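Local structure of methyltransferase (Streptomyces regensis, 5N5D) at residues 160-165 against 221-225. The protein is an S-adenosylmethionine-binding O-methyltransferase that probably transfers a methyl group to a hydroxyl of a precursor in the biosynthesis of tomaymycin. Sequence-based numbering, arbitrary orientation. Where two conformers were deposited one is given.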
loop_
_atom_site.group_PDB
_atom_site.type_symbol
_atom_site.label_atom_id
_atom_site.label_comp_id
_atom_site.label_asym_id
_atom_site.label_seq_id
_atom_site.Cartn_x
_atom_site.Cartn_y
_atom_site.Cartn_z
ATOM N N SER A 160 -6.396 -19.528 -2.619
ATOM C CA SER A 160 -6.110 -18.517 -3.627
ATOM C C SER A 160 -5.314 -19.120 -4.777
ATOM O O SER A 160 -5.488 -20.296 -5.112
ATOM C CB SER A 160 -5.390 -17.317 -3.003
ATOM O OG SER A 160 -4.104 -17.650 -2.516
ATOM N N ARG A 161 -4.457 -18.324 -5.398
ATOM C CA ARG A 161 -3.882 -18.659 -6.689
ATOM C C ARG A 161 -2.631 -17.822 -6.874
ATOM O O ARG A 161 -2.462 -16.803 -6.195
ATOM C CB ARG A 161 -4.884 -18.384 -7.821
ATOM C CG ARG A 161 -5.416 -16.950 -7.809
ATOM C CD ARG A 161 -6.620 -16.771 -8.712
ATOM N NE ARG A 161 -6.338 -17.129 -10.097
ATOM C CZ ARG A 161 -7.209 -16.994 -11.092
ATOM N NH1 ARG A 161 -6.868 -17.350 -12.322
ATOM N NH2 ARG A 161 -8.418 -16.496 -10.862
ATOM N N PRO A 162 -1.741 -18.210 -7.782
ATOM C CA PRO A 162 -0.614 -17.331 -8.101
ATOM C C PRO A 162 -1.123 -15.972 -8.558
ATOM O O PRO A 162 -2.060 -15.875 -9.353
ATOM C CB PRO A 162 0.121 -18.080 -9.216
ATOM C CG PRO A 162 -0.256 -19.506 -9.010
ATOM C CD PRO A 162 -1.676 -19.476 -8.537
ATOM N N GLY A 163 -0.502 -14.918 -8.033
ATOM C CA GLY A 163 -0.927 -13.558 -8.284
ATOM C C GLY A 163 -1.834 -12.991 -7.217
ATOM O O GLY A 163 -2.029 -11.768 -7.173
ATOM N N ALA A 164 -2.386 -13.835 -6.354
ATOM C CA ALA A 164 -3.297 -13.354 -5.329
ATOM C C ALA A 164 -2.581 -12.443 -4.336
ATOM O O ALA A 164 -1.398 -12.618 -4.023
ATOM C CB ALA A 164 -3.934 -14.525 -4.584
ATOM N N VAL A 165 -3.332 -11.474 -3.820
ATOM C CA VAL A 165 -2.842 -10.527 -2.826
ATOM C C VAL A 165 -3.476 -10.875 -1.488
ATOM O O VAL A 165 -4.693 -11.076 -1.401
ATOM C CB VAL A 165 -3.156 -9.073 -3.224
ATOM C CG1 VAL A 165 -2.365 -8.099 -2.347
ATOM C CG2 VAL A 165 -2.859 -8.843 -4.697
ATOM N N LEU A 221 1.442 -6.909 3.431
ATOM C CA LEU A 221 0.952 -7.143 2.082
ATOM C C LEU A 221 1.802 -8.238 1.465
ATOM O O LEU A 221 3.026 -8.097 1.368
ATOM C CB LEU A 221 1.000 -5.870 1.238
ATOM C CG LEU A 221 0.307 -5.980 -0.121
ATOM C CD1 LEU A 221 -0.168 -4.614 -0.577
ATOM C CD2 LEU A 221 1.227 -6.594 -1.175
ATOM N N ALA A 222 1.153 -9.322 1.061
ATOM C CA ALA A 222 1.821 -10.473 0.481
ATOM C C ALA A 222 1.273 -10.748 -0.910
ATOM O O ALA A 222 0.077 -10.584 -1.170
ATOM C CB ALA A 222 1.640 -11.706 1.368
ATOM N N LEU A 223 2.170 -11.138 -1.806
ATOM C CA LEU A 223 1.831 -11.545 -3.160
ATOM C C LEU A 223 2.167 -13.020 -3.309
ATOM O O LEU A 223 3.311 -13.428 -3.071
ATOM C CB LEU A 223 2.607 -10.721 -4.184
ATOM C CG LEU A 223 2.417 -11.109 -5.652
ATOM C CD1 LEU A 223 1.006 -10.812 -6.110
ATOM C CD2 LEU A 223 3.433 -10.368 -6.510
ATOM N N VAL A 224 1.173 -13.819 -3.683
ATOM C CA VAL A 224 1.412 -15.229 -3.951
ATOM C C VAL A 224 2.052 -15.340 -5.327
ATOM O O VAL A 224 1.545 -14.782 -6.307
ATOM C CB VAL A 224 0.107 -16.037 -3.870
ATOM C CG1 VAL A 224 0.371 -17.521 -4.148
ATOM C CG2 VAL A 224 -0.548 -15.857 -2.516
ATOM N N THR A 225 3.192 -16.022 -5.399
ATOM C CA THR A 225 3.890 -16.182 -6.667
ATOM C C THR A 225 3.916 -17.615 -7.174
ATOM O O THR A 225 4.062 -17.817 -8.383
ATOM C CB THR A 225 5.331 -15.670 -6.550
ATOM O OG1 THR A 225 6.044 -16.463 -5.594
ATOM C CG2 THR A 225 5.350 -14.216 -6.101
#
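Ala164 and Val224 join a type II beta turn to the end of the last strand of the chain, in the Rossmann-like methyltransferase sheet, where antiparallel strand 217-224 lies between 165-169 and 203-211. The turn, Arg161 to Ala164, leads from helix 149-158 into strand 165-169, and Ala164 N closes it on Arg161 O. Proline suits its second position, its ring fixing phi near -57°; Gly163, in the third, has a positive phi (96°) at which a side chain would jam against the preceding carbonyl. Two backbone bonds tie the pieces together: Val224 N points almost straight at Ala164 O (2.9 Å, 175° at the hydrogen), while Gly163 N reaches Val224 O at 2.7 Å from above the carbonyl plane. Beyond them, Val165 and Leu223 form an antiparallel non-hydrogen-bonded pair, with a CA-H...O contact of 3.4 Å from Val165 CA to Ala222 O. Branched Val165 suits a strand, and its CG1 meets Leu221 CD2 at 4.1 Å; on this face Val165 and Leu223 also pack on Leu59 of the second subunit. Val224 packs its side chain against the turn. Its CG1, anti to the backbone N, lies beside Arg161 O, whereas CG2 reaches the small methyl of Ala164 and Ser160 OG, a hydroxyl hydrogen-bonded to Ala156 O of the preceding helix. With an alanine at Val224 both of these branches are gone, which is likely to open a gap between the strand end and the turn. Leu223 CD1 comes within 3.4 Å of Gly163 O, the carbonyl that accepts a hydrogen bond from Arg60 NH1.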